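Local coordinates for protein subtilase cytotoxin, subunit B (Escherichia coli, PDB 3DWA) that forms the pentameric, glycan-binding B-subunit of the AB5 subtilase cytotoxin, which probably docks the toxin onto cell-surface sugars carrying a non-human sialic acid, at residues 103-106 with 107-110. Sequence-based numbering, arbitrary orientation.
Sequences CTTS and TECF
Cys103 and Cys109 close this short surface loop covalently: their SG atoms are joined at 2.1 Å, and the C-S-S-C torsion of 93° is close to the relaxed value for a right-handed disulfide. On each cysteine SG is anti to the carbonyl carbon and beside the backbone N. The two sulfurs meet between backbones that a single bridge has already drawn together, the CA atoms of Cys103 and Cys109 lying 3.8 Å apart.

Inside the ring, hydrogen bonding converges on the carbonyl of Glu108. Its O accepts from Thr104 N at 2.8 Å and from Thr105 N at 3.0 Å, the second bond being much the straighter; both donors lie in the carbonyl plane. A third donor, Thr104 OG1, reaches Glu108 O at 2.9 Å from well above that plane. Three bonds thus grip one oxygen and fix the orientation of the peptide it belongs to.

The hydroxyl of Thr105 ties down the tip of the loop. With OG1 tucked between its own backbone N and carbonyl carbon (chi1 74°), it accepts from Thr107 N at 3.2 Å and from Glu108 N at 3.0 Å. CG2 of Thr107 packs against the same oxygen at 3.5 Å, and Glu108 CB lies beside the hydroxyls of Thr104 and Thr105.

Beyond the disulfide, Phe110 is hydrogen-bonded through its backbone to Thr102, and Thr104 packs on Gln18 of a neighbouring subunit. The loop follows strand 96-102 and turns the chain back on itself. Two consecutive N-H groups, of Thr104 and Thr105, sharing the carbonyl of Glu108 is the pattern of a classic beta bulge, set here beside the single bridge of Cys103 with Cys109 and combined with an ST turn at Thr105, in a disulfide-closed hairpin-like loop on the surface of the subunit, beside its neighbour in the pentamer.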
ATOM      1  N   CYS C 103      -3.517 -20.160  -9.674  1.00 21.49           N
ATOM      2  CA  CYS C 103      -3.789 -21.430 -10.337  1.00 22.10           C
ATOM      3  C   CYS C 103      -2.519 -22.195 -10.558  1.00 22.88           C
ATOM      4  O   CYS C 103      -1.446 -21.613 -10.799  1.00 22.70           O
ATOM      5  CB  CYS C 103      -4.459 -21.179 -11.696  1.00 22.96           C
ATOM      6  SG  CYS C 103      -6.063 -20.426 -11.557  1.00 25.74           S
ATOM      7  N   THR C 104      -2.631 -23.516 -10.476  1.00 23.27           N
ATOM      8  CA  THR C 104      -1.545 -24.406 -10.814  1.00 24.94           C
ATOM      9  C   THR C 104      -1.639 -24.817 -12.302  1.00 25.18           C
ATOM     10  O   THR C 104      -0.622 -24.969 -12.970  1.00 25.33           O
ATOM     11  CB  THR C 104      -1.566 -25.674  -9.910  1.00 24.83           C
ATOM     12  OG1 THR C 104      -2.921 -26.084  -9.782  1.00 28.81           O
ATOM     13  CG2 THR C 104      -1.113 -25.336  -8.516  1.00 26.71           C
ATOM     14  N   THR C 105      -2.849 -25.012 -12.821  1.00 25.17           N
ATOM     15  CA  THR C 105      -3.004 -25.212 -14.261  1.00 25.14           C
ATOM     16  C   THR C 105      -4.070 -24.238 -14.804  1.00 24.79           C
ATOM     17  O   THR C 105      -4.557 -23.368 -14.088  1.00 24.22           O
ATOM     18  CB  THR C 105      -3.329 -26.704 -14.642  1.00 25.12           C
ATOM     19  OG1 THR C 105      -4.677 -26.990 -14.303  1.00 26.27           O
ATOM     20  CG2 THR C 105      -2.415 -27.729 -13.906  1.00 26.28           C
ATOM     21  N   SER C 106      -4.452 -24.383 -16.069  1.00 24.92           N
ATOM     22  CA  SER C 106      -5.456 -23.474 -16.641  1.00 25.68           C
ATOM     23  C   SER C 106      -6.833 -23.767 -16.024  1.00 26.14           C
ATOM     24  O   SER C 106      -7.747 -22.969 -16.132  1.00 26.69           O
ATOM     25  CB  SER C 106      -5.476 -23.552 -18.185  1.00 24.97           C
ATOM     26  OG  SER C 106      -5.564 -24.902 -18.648  1.00 26.39           O
ATOM     27  N   THR C 107      -6.934 -24.893 -15.323  1.00 26.54           N
ATOM     28  CA  THR C 107      -8.193 -25.397 -14.849  1.00 28.20           C
ATOM     29  C   THR C 107      -8.199 -25.757 -13.322  1.00 28.83           C
ATOM     30  O   THR C 107      -9.262 -25.735 -12.680  1.00 29.73           O
ATOM     31  CB  THR C 107      -8.605 -26.583 -15.774  1.00 28.53           C
ATOM     32  OG1 THR C 107     -10.023 -26.784 -15.770  1.00 33.87           O
ATOM     33  CG2 THR C 107      -7.887 -27.786 -15.440  1.00 25.21           C
ATOM     34  N   GLU C 108      -7.018 -26.031 -12.770  1.00 28.90           N
ATOM     35  CA  GLU C 108      -6.825 -26.332 -11.355  1.00 29.45           C
ATOM     36  C   GLU C 108      -6.283 -25.110 -10.607  1.00 28.32           C
ATOM     37  O   GLU C 108      -5.176 -24.634 -10.895  1.00 27.40           O
ATOM     38  CB  GLU C 108      -5.860 -27.508 -11.172  1.00 29.98           C
ATOM     39  CG  GLU C 108      -6.469 -28.902 -11.496  1.00 35.18           C
ATOM     40  CD  GLU C 108      -7.786 -29.175 -10.751  1.00 42.07           C
ATOM     41  OE1 GLU C 108      -7.831 -28.956  -9.509  1.00 44.11           O
ATOM     42  OE2 GLU C 108      -8.769 -29.604 -11.414  1.00 43.68           O
ATOM     43  N   CYS C 109      -7.074 -24.617  -9.652  1.00 27.17           N
ATOM     44  CA  CYS C 109      -6.751 -23.409  -8.901  1.00 27.27           C
ATOM     45  C   CYS C 109      -6.932 -23.638  -7.407  1.00 27.39           C
ATOM     46  O   CYS C 109      -7.584 -24.598  -7.006  1.00 26.64           O
ATOM     47  CB  CYS C 109      -7.560 -22.202  -9.423  1.00 26.49           C
ATOM     48  SG  CYS C 109      -7.377 -22.015 -11.264  1.00 25.99           S
ATOM     49  N   PHE C 110      -6.360 -22.746  -6.600  1.00 26.51           N
ATOM     50  CA  PHE C 110      -6.413 -22.854  -5.148  1.00 26.93           C
ATOM     51  C   PHE C 110      -7.723 -22.295  -4.554  1.00 27.17           C
ATOM     52  O   PHE C 110      -8.188 -21.259  -4.943  1.00 28.57           O
ATOM     53  CB  PHE C 110      -5.173 -22.133  -4.566  1.00 26.16           C
ATOM     54  CG  PHE C 110      -5.047 -22.223  -3.062  1.00 27.11           C
ATOM     55  CD1 PHE C 110      -4.978 -23.459  -2.424  1.00 25.26           C
ATOM     56  CD2 PHE C 110      -4.952 -21.058  -2.286  1.00 25.92           C
ATOM     57  CE1 PHE C 110      -4.859 -23.532  -1.034  1.00 27.69           C
ATOM     58  CE2 PHE C 110      -4.836 -21.121  -0.892  1.00 26.71           C
ATOM     59  CZ  PHE C 110      -4.779 -22.371  -0.267  1.00 27.87           C
TER